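Local coordinates for protein FI20010p1 (Drosophila melanogaster, PDB 7CFB) that probably acts as an extended Tudor domain scaffold of Krimper, helping to assemble the complex that amplifies piRNAs in gene silencing, at residues D32-Q36 with I37-M41; S56-V59 with T60-C63; S72-R75 with I76-L80; H135-G138 with N139-I142; L145-D148 with I149-P153. All blocks are in the same frame, centred on the assembly; numbering follows the deposited sequence.

Contact 1. Residues D32-Q36 with I37-M41; sequences DIYNQ and ILKDM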
loop_
_atom_site.group_PDB
_atom_site.type_symbol
_atom_site.label_atom_id
_atom_site.label_comp_id
_atom_site.label_asym_id
_atom_site.label_seq_id
_atom_site.Cartn_x
_atom_site.Cartn_y
_atom_site.Cartn_z
ATOM N N ASP A 32 -2.650 -11.208 -9.264
ATOM C CA ASP A 32 -3.702 -11.948 -8.544
ATOM C C ASP A 32 -3.928 -11.383 -7.147
ATOM O O ASP A 32 -5.050 -11.158 -6.851
ATOM C CB ASP A 32 -3.420 -13.446 -8.483
ATOM C CG ASP A 32 -3.569 -14.173 -9.806
ATOM O OD1 ASP A 32 -4.121 -13.594 -10.717
ATOM O OD2 ASP A 32 -3.098 -15.294 -9.902
ATOM N N ILE A 33 -2.876 -11.070 -6.390
ATOM C CA ILE A 33 -3.036 -10.587 -4.985
ATOM C C ILE A 33 -3.818 -9.277 -4.982
ATOM O O ILE A 33 -4.676 -9.141 -4.177
ATOM C CB ILE A 33 -1.709 -10.524 -4.204
ATOM C CG1 ILE A 33 -1.921 -10.203 -2.724
ATOM C CG2 ILE A 33 -0.739 -9.552 -4.822
ATOM C CD1 ILE A 33 -2.810 -11.140 -2.017
ATOM N N TYR A 34 -3.561 -8.409 -5.943
ATOM C CA TYR A 34 -4.310 -7.147 -6.089
ATOM C C TYR A 34 -5.792 -7.449 -6.296
ATOM O O TYR A 34 -6.585 -6.773 -5.718
ATOM C CB TYR A 34 -3.826 -6.388 -7.313
ATOM C CG TYR A 34 -4.637 -5.158 -7.572
ATOM C CD1 TYR A 34 -4.444 -4.036 -6.807
ATOM C CD2 TYR A 34 -5.637 -5.142 -8.514
ATOM C CE1 TYR A 34 -5.190 -2.899 -6.992
ATOM C CE2 TYR A 34 -6.374 -4.006 -8.728
ATOM C CZ TYR A 34 -6.151 -2.874 -7.975
ATOM O OH TYR A 34 -6.889 -1.759 -8.165
ATOM N N ASN A 35 -6.112 -8.443 -7.114
ATOM C CA ASN A 35 -7.505 -8.884 -7.375
ATOM C C ASN A 35 -8.152 -9.497 -6.136
ATOM O O ASN A 35 -9.319 -9.393 -6.043
ATOM C CB ASN A 35 -7.626 -9.735 -8.636
ATOM C CG ASN A 35 -7.346 -8.930 -9.877
ATOM O OD1 ASN A 35 -7.693 -7.777 -9.962
ATOM N ND2 ASN A 35 -6.706 -9.529 -10.848
ATOM N N GLN A 36 -7.402 -10.198 -5.289
ATOM C CA GLN A 36 -8.036 -10.879 -4.138
ATOM C C GLN A 36 -8.345 -9.951 -2.970
ATOM O O GLN A 36 -9.191 -10.318 -2.210
ATOM C CB GLN A 36 -7.185 -11.958 -3.476
ATOM C CG GLN A 36 -6.318 -12.777 -4.392
ATOM C CD GLN A 36 -7.072 -13.750 -5.251
ATOM O OE1 GLN A 36 -7.875 -13.372 -6.086
ATOM N NE2 GLN A 36 -6.767 -15.017 -5.083
ATOM N N ILE A 37 -7.632 -8.832 -2.811
ATOM C CA ILE A 37 -7.852 -7.942 -1.626
ATOM C C ILE A 37 -9.104 -7.076 -1.820
ATOM O O ILE A 37 -9.419 -6.753 -2.982
ATOM C CB ILE A 37 -6.601 -7.082 -1.349
ATOM C CG1 ILE A 37 -6.284 -6.148 -2.520
ATOM C CG2 ILE A 37 -5.413 -7.959 -0.988
ATOM C CD1 ILE A 37 -4.895 -5.555 -2.471
ATOM N N LEU A 38 -9.785 -6.717 -0.721
ATOM C CA LEU A 38 -10.973 -5.853 -0.832
ATOM C C LEU A 38 -10.583 -4.447 -1.304
ATOM O O LEU A 38 -9.630 -3.923 -0.826
ATOM C CB LEU A 38 -11.708 -5.842 0.502
ATOM C CG LEU A 38 -12.889 -4.891 0.586
ATOM C CD1 LEU A 38 -14.060 -5.397 -0.220
ATOM C CD2 LEU A 38 -13.274 -4.650 2.019
ATOM N N LYS A 39 -11.337 -3.900 -2.245
ATOM C CA LYS A 39 -11.087 -2.551 -2.790
ATOM C C LYS A 39 -12.409 -1.781 -2.917
ATOM O O LYS A 39 -13.362 -2.352 -3.394
ATOM C CB LYS A 39 -10.408 -2.669 -4.152
ATOM C CG LYS A 39 -9.070 -3.376 -4.177
ATOM C CD LYS A 39 -8.437 -3.460 -5.535
ATOM C CE LYS A 39 -8.966 -4.563 -6.420
ATOM N NZ LYS A 39 -9.532 -5.691 -5.663
ATOM N N ASP A 40 -12.441 -0.521 -2.496
ATOM C CA ASP A 40 -13.644 0.332 -2.635
ATOM C C ASP A 40 -13.562 1.118 -3.947
ATOM O O ASP A 40 -13.067 2.222 -3.952
ATOM C CB ASP A 40 -13.923 1.171 -1.393
ATOM C CG ASP A 40 -15.265 1.867 -1.443
ATOM O OD1 ASP A 40 -15.856 1.871 -2.475
ATOM O OD2 ASP A 40 -15.693 2.368 -0.433
ATOM N N MET A 41 -14.091 0.520 -5.003
ATOM C CA MET A 41 -14.151 1.075 -6.368
ATOM C C MET A 41 -15.217 2.178 -6.472
ATOM O O MET A 41 -15.096 3.018 -7.320
ATOM C CB MET A 41 -14.378 -0.047 -7.371
ATOM C CG MET A 41 -13.332 -1.097 -7.294
ATOM S SD MET A 41 -11.658 -0.531 -7.473
ATOM C CE MET A 41 -11.669 0.193 -9.098
HETATM O O HOH W 1 -10.833 -7.336 -7.537
#

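Contact 2. Residues S56-V59 with T60-C63; sequences SVDV and TDNC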
loop_
_atom_site.group_PDB
_atom_site.type_symbol
_atom_site.label_atom_id
_atom_site.label_comp_id
_atom_site.label_asym_id
_atom_site.label_seq_id
_atom_site.Cartn_x
_atom_site.Cartn_y
_atom_site.Cartn_z
ATOM N N SER A 56 1.568 5.775 -5.501
ATOM C CA SER A 56 2.871 5.363 -6.046
ATOM C C SER A 56 2.818 5.448 -7.563
ATOM O O SER A 56 1.745 5.403 -8.127
ATOM C CB SER A 56 3.245 3.981 -5.609
ATOM O OG SER A 56 2.282 3.042 -5.986
ATOM N N VAL A 57 3.962 5.601 -8.178
ATOM C CA VAL A 57 3.993 5.600 -9.657
ATOM C C VAL A 57 5.011 4.525 -9.978
ATOM O O VAL A 57 6.120 4.656 -9.549
ATOM C CB VAL A 57 4.356 6.992 -10.184
ATOM C CG1 VAL A 57 4.971 6.946 -11.563
ATOM C CG2 VAL A 57 3.154 7.901 -10.167
ATOM N N ASP A 58 4.587 3.439 -10.584
ATOM C CA ASP A 58 5.563 2.365 -10.836
ATOM C C ASP A 58 6.012 2.531 -12.278
ATOM O O ASP A 58 5.418 1.902 -13.139
ATOM C CB ASP A 58 4.938 1.001 -10.569
ATOM C CG ASP A 58 5.887 -0.145 -10.813
ATOM O OD1 ASP A 58 7.008 0.125 -11.197
ATOM O OD2 ASP A 58 5.486 -1.282 -10.601
ATOM N N VAL A 59 7.163 3.165 -12.487
ATOM C CA VAL A 59 7.663 3.481 -13.858
ATOM C C VAL A 59 8.315 2.263 -14.523
ATOM O O VAL A 59 8.786 2.432 -15.624
ATOM C CB VAL A 59 8.521 4.758 -13.937
ATOM C CG1 VAL A 59 8.423 5.389 -15.304
ATOM C CG2 VAL A 59 8.111 5.795 -12.912
ATOM N N THR A 60 8.330 1.146 -13.805
ATOM C CA THR A 60 8.838 -0.124 -14.333
ATOM C C THR A 60 7.653 -0.961 -14.773
ATOM O O THR A 60 7.857 -1.919 -15.454
ATOM C CB THR A 60 9.644 -0.851 -13.261
ATOM O OG1 THR A 60 8.747 -1.634 -12.489
ATOM C CG2 THR A 60 10.357 0.121 -12.361
ATOM N N ASP A 61 6.448 -0.659 -14.268
ATOM C CA ASP A 61 5.216 -1.428 -14.625
ATOM C C ASP A 61 4.190 -0.522 -15.323
ATOM O O ASP A 61 3.046 -0.971 -15.536
ATOM C CB ASP A 61 4.617 -2.119 -13.397
ATOM C CG ASP A 61 3.601 -3.193 -13.747
ATOM O OD1 ASP A 61 3.861 -3.958 -14.698
ATOM O OD2 ASP A 61 2.558 -3.255 -13.066
ATOM N N ASN A 62 4.605 0.700 -15.654
ATOM C CA ASN A 62 3.800 1.776 -16.293
ATOM C C ASN A 62 2.684 2.330 -15.389
ATOM O O ASN A 62 2.643 3.516 -15.228
ATOM C CB ASN A 62 3.373 1.436 -17.723
ATOM C CG ASN A 62 3.032 2.647 -18.566
ATOM O OD1 ASN A 62 3.272 3.786 -18.171
ATOM N ND2 ASN A 62 2.426 2.409 -19.719
ATOM N N CYS A 63 1.855 1.489 -14.780
ATOM C CA CYS A 63 0.675 1.893 -13.987
ATOM C C CYS A 63 1.044 2.650 -12.712
ATOM O O CYS A 63 2.149 2.521 -12.237
ATOM C CB CYS A 63 -0.026 0.660 -13.468
ATOM S SG CYS A 63 0.795 0.136 -11.954
#

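Contact 3. Residues S72-R75 with I76-L80; sequences SSDR and IKKVL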
loop_
_atom_site.group_PDB
_atom_site.type_symbol
_atom_site.label_atom_id
_atom_site.label_comp_id
_atom_site.label_asym_id
_atom_site.label_seq_id
_atom_site.Cartn_x
_atom_site.Cartn_y
_atom_site.Cartn_z
ATOM N N SER A 72 -13.179 7.197 6.691
ATOM C CA SER A 72 -13.424 5.760 6.965
ATOM C C SER A 72 -12.129 4.943 7.106
ATOM O O SER A 72 -12.194 3.887 7.671
ATOM C CB SER A 72 -14.356 5.170 5.963
ATOM O OG SER A 72 -13.741 4.990 4.714
ATOM N N SER A 73 -11.007 5.432 6.585
ATOM C CA SER A 73 -9.660 4.820 6.674
ATOM C C SER A 73 -8.925 5.310 7.930
ATOM O O SER A 73 -7.786 4.939 8.108
ATOM C CB SER A 73 -8.873 5.139 5.441
ATOM O OG SER A 73 -8.447 6.472 5.432
ATOM N N ASP A 74 -9.601 6.029 8.817
ATOM C CA ASP A 74 -8.936 6.656 9.983
ATOM C C ASP A 74 -8.179 5.632 10.832
ATOM O O ASP A 74 -7.083 5.952 11.223
ATOM C CB ASP A 74 -9.933 7.446 10.828
ATOM C CG ASP A 74 -9.275 8.289 11.899
ATOM O OD1 ASP A 74 -8.774 9.341 11.564
ATOM O OD2 ASP A 74 -9.235 7.847 13.048
ATOM N N ARG A 75 -8.709 4.442 11.035
ATOM C CA ARG A 75 -7.999 3.444 11.870
ATOM C C ARG A 75 -6.654 3.064 11.237
ATOM O O ARG A 75 -5.732 2.839 11.985
ATOM C CB ARG A 75 -8.891 2.256 12.188
ATOM C CG ARG A 75 -10.090 2.625 13.042
ATOM C CD ARG A 75 -9.844 2.406 14.510
ATOM N NE ARG A 75 -9.848 1.020 14.874
ATOM C CZ ARG A 75 -9.433 0.583 16.031
ATOM N NH1 ARG A 75 -8.958 1.441 16.902
ATOM N NH2 ARG A 75 -9.483 -0.693 16.320
ATOM N N ILE A 76 -6.596 2.948 9.911
ATOM C CA ILE A 76 -5.326 2.621 9.214
ATOM C C ILE A 76 -4.358 3.770 9.458
ATOM O O ILE A 76 -3.235 3.508 9.779
ATOM C CB ILE A 76 -5.541 2.397 7.712
ATOM C CG1 ILE A 76 -6.577 1.312 7.425
ATOM C CG2 ILE A 76 -4.215 2.147 7.023
ATOM C CD1 ILE A 76 -7.173 1.408 6.056
ATOM N N LYS A 77 -4.844 4.998 9.371
ATOM C CA LYS A 77 -3.989 6.186 9.588
ATOM C C LYS A 77 -3.422 6.154 11.009
ATOM O O LYS A 77 -2.268 6.413 11.168
ATOM C CB LYS A 77 -4.804 7.450 9.345
ATOM C CG LYS A 77 -5.412 7.587 7.962
ATOM C CD LYS A 77 -5.934 8.965 7.710
ATOM C CE LYS A 77 -7.313 9.008 7.096
ATOM N NZ LYS A 77 -7.601 10.318 6.481
ATOM N N LYS A 78 -4.239 5.792 11.990
ATOM C CA LYS A 78 -3.793 5.717 13.399
ATOM C C LYS A 78 -2.701 4.661 13.549
ATOM O O LYS A 78 -1.779 4.907 14.274
ATOM C CB LYS A 78 -4.968 5.425 14.322
ATOM C CG LYS A 78 -5.822 6.610 14.709
ATOM C CD LYS A 78 -6.806 6.220 15.782
ATOM C CE LYS A 78 -7.987 7.151 15.942
ATOM N NZ LYS A 78 -7.633 8.564 15.695
ATOM N N VAL A 79 -2.844 3.508 12.913
ATOM C CA VAL A 79 -1.789 2.457 12.971
ATOM C C VAL A 79 -0.521 2.974 12.292
ATOM O O VAL A 79 0.538 2.795 12.820
ATOM C CB VAL A 79 -2.252 1.163 12.294
ATOM C CG1 VAL A 79 -1.085 0.248 11.968
ATOM C CG2 VAL A 79 -3.282 0.447 13.127
ATOM N N LEU A 80 -0.682 3.648 11.169
ATOM C CA LEU A 80 0.478 4.110 10.390
ATOM C C LEU A 80 1.330 5.086 11.197
ATOM O O LEU A 80 2.499 4.918 11.219
ATOM C CB LEU A 80 0.003 4.714 9.074
ATOM C CG LEU A 80 1.099 4.842 8.036
ATOM C CD1 LEU A 80 0.592 4.511 6.654
ATOM C CD2 LEU A 80 1.713 6.220 8.073
#

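Contact 4. Residues H135-G138 with N139-I142; sequences HFDG and NETI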
loop_
_atom_site.group_PDB
_atom_site.type_symbol
_atom_site.label_atom_id
_atom_site.label_comp_id
_atom_site.label_asym_id
_atom_site.label_seq_id
_atom_site.Cartn_x
_atom_site.Cartn_y
_atom_site.Cartn_z
ATOM N N HIS A 135 10.165 -7.136 -1.445
ATOM C CA HIS A 135 10.675 -8.438 -0.984
ATOM C C HIS A 135 10.654 -8.439 0.545
ATOM O O HIS A 135 11.042 -7.461 1.130
ATOM C CB HIS A 135 12.056 -8.706 -1.556
ATOM C CG HIS A 135 12.556 -10.036 -1.143
ATOM N ND1 HIS A 135 12.038 -11.182 -1.633
ATOM C CD2 HIS A 135 13.487 -10.398 -0.260
ATOM C CE1 HIS A 135 12.642 -12.192 -1.087
ATOM N NE2 HIS A 135 13.521 -11.738 -0.259
ATOM N N PHE A 136 10.185 -9.513 1.143
ATOM C CA PHE A 136 10.100 -9.606 2.610
ATOM C C PHE A 136 11.049 -10.714 3.053
ATOM O O PHE A 136 10.765 -11.877 2.816
ATOM C CB PHE A 136 8.640 -9.848 2.980
ATOM C CG PHE A 136 8.290 -9.884 4.439
ATOM C CD1 PHE A 136 8.328 -11.064 5.145
ATOM C CD2 PHE A 136 7.837 -8.757 5.084
ATOM C CE1 PHE A 136 7.961 -11.100 6.476
ATOM C CE2 PHE A 136 7.479 -8.795 6.414
ATOM C CZ PHE A 136 7.541 -9.967 7.108
ATOM N N ASP A 137 12.108 -10.321 3.739
ATOM C CA ASP A 137 13.177 -11.232 4.207
ATOM C C ASP A 137 12.666 -12.243 5.220
ATOM O O ASP A 137 13.135 -13.327 5.195
ATOM C CB ASP A 137 14.321 -10.463 4.829
ATOM C CG ASP A 137 15.190 -9.847 3.779
ATOM O OD1 ASP A 137 15.214 -10.380 2.703
ATOM O OD2 ASP A 137 15.797 -8.861 4.056
ATOM N N GLY A 138 11.741 -11.850 6.077
ATOM C CA GLY A 138 11.235 -12.709 7.156
ATOM C C GLY A 138 11.852 -12.344 8.491
ATOM O O GLY A 138 11.584 -13.007 9.449
ATOM N N ASN A 139 12.692 -11.326 8.523
ATOM C CA ASN A 139 13.320 -10.840 9.771
ATOM C C ASN A 139 12.618 -9.556 10.211
ATOM O O ASN A 139 13.013 -8.994 11.189
ATOM C CB ASN A 139 14.796 -10.526 9.528
ATOM C CG ASN A 139 14.953 -9.446 8.493
ATOM O OD1 ASN A 139 14.012 -9.116 7.812
ATOM N ND2 ASN A 139 16.126 -8.873 8.363
ATOM N N GLU A 140 11.631 -9.105 9.430
ATOM C CA GLU A 140 10.905 -7.832 9.701
ATOM C C GLU A 140 10.028 -7.934 10.955
ATOM O O GLU A 140 9.484 -9.025 11.215
ATOM C CB GLU A 140 10.065 -7.435 8.484
ATOM C CG GLU A 140 10.897 -7.046 7.276
ATOM C CD GLU A 140 11.252 -8.200 6.354
ATOM O OE1 GLU A 140 10.972 -9.358 6.723
ATOM O OE2 GLU A 140 11.810 -7.938 5.270
ATOM N N THR A 141 9.909 -6.821 11.691
ATOM C CA THR A 141 9.060 -6.731 12.895
ATOM C C THR A 141 7.623 -6.592 12.398
ATOM O O THR A 141 7.336 -5.600 11.768
ATOM C CB THR A 141 9.420 -5.476 13.684
ATOM O OG1 THR A 141 10.715 -5.709 14.211
ATOM C CG2 THR A 141 8.455 -5.193 14.803
ATOM N N ILE A 142 6.770 -7.549 12.728
ATOM C CA ILE A 142 5.383 -7.581 12.201
ATOM C C ILE A 142 4.368 -7.673 13.335
ATOM O O ILE A 142 4.697 -8.182 14.384
ATOM C CB ILE A 142 5.228 -8.733 11.199
ATOM C CG1 ILE A 142 5.414 -10.091 11.861
ATOM C CG2 ILE A 142 6.165 -8.555 10.034
ATOM C CD1 ILE A 142 4.731 -11.188 11.156
HETATM O O HOH W 2 11.041 -5.727 3.737
#

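Contact 5. Residues L145-D148 with I149-P153; sequences LPDD and IKRLP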
loop_
_atom_site.group_PDB
_atom_site.type_symbol
_atom_site.label_atom_id
_atom_site.label_comp_id
_atom_site.label_asym_id
_atom_site.label_seq_id
_atom_site.Cartn_x
_atom_site.Cartn_y
_atom_site.Cartn_z
ATOM N N LEU A 145 -3.280 -7.075 13.192
ATOM C CA LEU A 145 -4.152 -5.900 13.228
ATOM C C LEU A 145 -5.430 -6.294 13.948
ATOM O O LEU A 145 -5.804 -7.417 13.871
ATOM C CB LEU A 145 -4.517 -5.503 11.808
ATOM C CG LEU A 145 -3.418 -4.873 10.978
ATOM C CD1 LEU A 145 -3.803 -4.954 9.526
ATOM C CD2 LEU A 145 -3.202 -3.445 11.387
ATOM N N PRO A 146 -6.112 -5.371 14.633
ATOM C CA PRO A 146 -7.420 -5.652 15.167
ATOM C C PRO A 146 -8.329 -5.886 13.949
ATOM O O PRO A 146 -8.241 -5.195 12.981
ATOM C CB PRO A 146 -7.792 -4.409 15.967
ATOM C CG PRO A 146 -6.874 -3.360 15.460
ATOM C CD PRO A 146 -5.624 -4.076 15.023
ATOM N N ASP A 147 -9.321 -6.734 14.132
ATOM C CA ASP A 147 -10.188 -7.219 13.041
ATOM C C ASP A 147 -10.817 -6.088 12.229
ATOM O O ASP A 147 -10.867 -6.231 11.035
ATOM C CB ASP A 147 -11.239 -8.153 13.613
ATOM C CG ASP A 147 -11.950 -8.953 12.557
ATOM O OD1 ASP A 147 -11.478 -10.018 12.222
ATOM O OD2 ASP A 147 -12.967 -8.491 12.118
ATOM N N ASP A 148 -11.236 -4.999 12.845
ATOM C CA ASP A 148 -11.830 -3.908 12.052
ATOM C C ASP A 148 -10.797 -3.349 11.071
ATOM O O ASP A 148 -11.168 -3.084 9.959
ATOM C CB ASP A 148 -12.486 -2.860 12.948
ATOM C CG ASP A 148 -11.522 -2.013 13.747
ATOM O OD1 ASP A 148 -10.809 -2.572 14.546
ATOM O OD2 ASP A 148 -11.445 -0.847 13.490
ATOM N N ILE A 149 -9.553 -3.162 11.493
ATOM C CA ILE A 149 -8.496 -2.586 10.621
ATOM C C ILE A 149 -8.148 -3.589 9.529
ATOM O O ILE A 149 -8.002 -3.213 8.414
ATOM C CB ILE A 149 -7.289 -2.158 11.466
ATOM C CG1 ILE A 149 -7.764 -1.445 12.729
ATOM C CG2 ILE A 149 -6.357 -1.300 10.638
ATOM C CD1 ILE A 149 -6.879 -0.366 13.211
ATOM N N LYS A 150 -8.092 -4.842 9.910
ATOM C CA LYS A 150 -7.720 -5.920 8.992
ATOM C C LYS A 150 -8.728 -5.948 7.839
ATOM O O LYS A 150 -8.303 -6.096 6.726
ATOM C CB LYS A 150 -7.681 -7.210 9.804
ATOM C CG LYS A 150 -7.405 -8.486 9.034
ATOM C CD LYS A 150 -6.855 -9.589 9.878
ATOM C CE LYS A 150 -7.712 -10.826 9.826
ATOM N NZ LYS A 150 -6.961 -12.048 10.177
ATOM N N ARG A 151 -10.006 -5.738 8.136
ATOM C CA ARG A 151 -11.127 -5.857 7.170
ATOM C C ARG A 151 -11.346 -4.601 6.330
ATOM O O ARG A 151 -12.157 -4.668 5.459
ATOM C CB ARG A 151 -12.403 -6.280 7.896
ATOM C CG ARG A 151 -12.435 -7.745 8.289
ATOM C CD ARG A 151 -13.607 -8.045 9.186
ATOM N NE ARG A 151 -13.637 -9.398 9.660
ATOM C CZ ARG A 151 -14.122 -10.413 8.995
ATOM N NH1 ARG A 151 -14.621 -10.231 7.792
ATOM N NH2 ARG A 151 -14.091 -11.613 9.521
ATOM N N LEU A 152 -10.644 -3.513 6.604
ATOM C CA LEU A 152 -10.836 -2.274 5.822
ATOM C C LEU A 152 -10.320 -2.423 4.386
ATOM O O LEU A 152 -9.355 -3.098 4.184
ATOM C CB LEU A 152 -10.176 -1.112 6.549
ATOM C CG LEU A 152 -10.935 -0.624 7.773
ATOM C CD1 LEU A 152 -10.086 0.341 8.566
ATOM C CD2 LEU A 152 -12.246 0.021 7.377
ATOM N N PRO A 153 -10.928 -1.769 3.383
ATOM C CA PRO A 153 -10.480 -1.884 2.001
ATOM C C PRO A 153 -9.062 -1.353 1.736
ATOM O O PRO A 153 -8.656 -0.425 2.330
ATOM C CB PRO A 153 -11.466 -1.012 1.228
ATOM C CG PRO A 153 -12.655 -0.923 2.123
ATOM C CD PRO A 153 -12.088 -0.919 3.520
#

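Contact 1. Residues D32-Q36 with I37-M41
At the C-terminal end of helix 30-36 the chain leaves helical geometry at Ile37, and Lys39 folds back over Tyr34. The final backbone bond of the turn, from Ile37 N to Ile33 O, measures 3.3 Å, and Ile37 CG1 packs 3.3 Å from the carbonyl oxygen Tyr34 O. Lys39 bends at its third and fourth torsions, which bring its ammonium group back to the main chain. There NZ donates to Tyr34 O at 3.1 Å, in the carbonyl plane, and to Ile37 O at 2.9 Å. A water 2.8 Å from Lys39 NZ bridges to Asn35 O, and the C-terminal end of the helix probably favours a positive charge here. With CG of Tyr34 anti to its backbone N (chi1 175°), the ring lies across the lysine chain at about a right angle. Lys39 CD sits 3.4 Å from Tyr34 CZ, and NZ makes a cation-pi contact 4.9 Å from the centroid, over the same face. The Tyr34 hydroxyl hydrogen-bonds the backbone of Ser187 (O) and Arg158 (N). Tyr34 and Lys39 also rest on Ile157 of strand 157-161, while Ile33 packs on strand 108-117 and Ile37 on Tyr126 of strand 123-127.

Contact 2. Residues S56-V59 with T60-C63
Asp58 and Thr60 meet in the loop of the beta-hairpin that joins strand 49-57 to strand 64-67. Backbone bonds set its outline. Asp58 N donates to Cys63 O at 3.1 Å and closes the loop at its base. Asp61 N reaches Asp58 O at 3.0 Å, completing a beta turn close to type I with Val59 and Thr60 at its corners; the donor stands well above the carbonyl plane, 56° out of it. A gamma turn follows, in which Cys63 N bonds Asp61 O at 2.8 Å across Asn62, a residue with positive phi.

Side-chain bonds converge on one oxygen. A fully trans first torsion (chi1 180°) folds the carboxylate of Asp58 over the turn, where OD1 accepts from Thr60 N at 3.1 Å, an Asx turn, the donor lying above the carboxylate plane. The same OD1 takes the Thr60 hydroxyl, OG1, on its syn side at 2.8 Å, and a weak bond from Asp61 N adds a third donor.

Charge gives the loop a less comfortable side. The carboxylates of Asp58 and Asp61 come near each other, their OD2 atoms 4.3 Å apart with planes turned by 46°. Asp61 OD2 forms a salt bridge with Arg158, which probably eases this repulsion and ties the loop to strand 157-161. Closer in, Asp61 CB lies 3.0 Å from Asp58 OD2.

Contact 3. Residues S72-R75 with I76-L80
Ser73, Ile76 and Lys77 form the tight side of the first turn of helix 74-80. Ser73, at the N-cap position, offers its carbonyl oxygen to Lys77 N at 3.2 Å, a fairly straight bond (160° at the hydrogen), and to Ile76 N in a weaker one. The methyl Ile76 CD1 packs 4.1 Å from Ser73 CB. Lys77 runs alongside the serine, its CE 3.2 Å from Ser73 OG; that hydroxyl bonds the Asp70 carbonyl and makes no capping bond to the helix. The ammonium of Lys77 carries on past it to a salt bridge with Asp217 of helix 215-228 and to the Trp69 carbonyl, so the buried lysine binds this turn to a second helix. One turn on from Arg75, Val79 CG2 lies 3.6 Å from Arg75 O, facing helix 147-150, while Val79 N bonds that oxygen at 3.1 Å.

The more exposed side is held by charge. A chi1 of -171° sends the carboxylate of Asp74 along the helix toward Lys78, one turn on. Lys78 lies nearly extended until it bends at chi4, and NZ meets Asp74 OD2 in a salt bridge of 3.2 Å, a weak hydrogen bond. Arg75 turns away from this pair to a salt bridge, through NE, with Asp148 of helix 147-150. An acidic group in the first turn followed four residues later by a lysine probably suits the electrostatics of a helix, the negative charge of Asp74 also interacting favourably with the positive N-terminal end.

Contact 4. Residues H135-G138 with N139-I142
Asn139 starts the second half of this turn with its side chain beside that of Asp137, the two pointing the same way. Glu140 bends at chi2 (89°), which swings its carboxylate back over the preceding residues to bridge two successive backbone amides. OE2 accepts from Asp137 N at 2.8 Å and OE1 from Gly138 N at 2.7 Å, each through the syn lone pair. Asp137 is right-handed helical and Gly138, with positive phi, left-handed, a succession that points both N-H groups the same way and forms a nest for the carboxylate. A water 2.8 Å from Glu140 OE2 also donates to the carbonyl of His135. The same carboxylate stacks on the Phe136 ring with its plane only 19° from that of the ring, and OE1 sits 3.3 Å above the ring centre. The two amide bonds probably draw off some of the charge that would otherwise face the ring's pi cloud. At Ile142 the methyl CG2 approaches the ring edge in its plane, 3.5 Å from Phe136 CZ. Phe136 also lies on Val101 and Ile112, and the nest anchors the turn that leads from edge strand 132-136 to strand 142-144 in this SH3-clan Tudor domain.

Contact 5. Residues L145-D148 with I149-P153
Asp147 and Arg151 make the closest polar contact here, a salt bridge across a short helical turn. Arg151 NE meets Asp147 OD2 at 2.7 Å on the syn side, the oxygen lying close to the guanidinium plane while the carboxylate is turned by 47° against it. With the arginine extended from CG to NE, it is NE that meets OD2, the terminal nitrogens lying farther off. The first torsion of Asp147 (chi1 -166°) brings the carboxylate across to the arginine's NE.

On the other flank the contact is apolar. Ile149 wedges between Leu145 and Pro146: CG2 lies 3.9 Å from Leu145 CD2, and CG1 presses on Pro146 CG at 3.5 Å, tighter than usual van der Waals packing.

Backbone bonds hold both groups in place. Pro146, at the N-cap position, gives its oxygen to Lys150 N at 3.1 Å, and Asp147 O accepts from Arg151 N at the same length. Leu152 follows with CG against Asp148 O. Farther out, the carboxylate of Asp148 pairs with Arg75, and the carbonyls of Leu152 and Pro153 bond Arg111, which fixes the helix and its exit on helix 74-80 and strand 108-117. This is a short helical turn, opened by a proline and braced by an i to i+4 salt bridge, in the connection from strand 142-144 of the Tudor sheet to strand 157-161 of the second sheet.

The five contacts follow one another along the chain without nesting or crossing. Contact 1 ends helix 30-36 and leads toward strand 49-57, beyond which contact 2 closes the hairpin loop to strand 64-67. Contact 3 begins helix 74-80, contact 4 closes the turn after strand 132-136, and contact 5 adjoins it in sequence. Contact 5 joins contacts 1 and 3 in space: Asp148 pairs with Arg75 and Ile149 packs on Val79 of contact 3, while Arg151 and Pro153 receive Leu38 of contact 1. Contact 2 lies apart, across the chain's centre from contacts 3 and 5, but it reaches the Arg158 side chain in strand 157-161, and contact 1 that residue's backbone N.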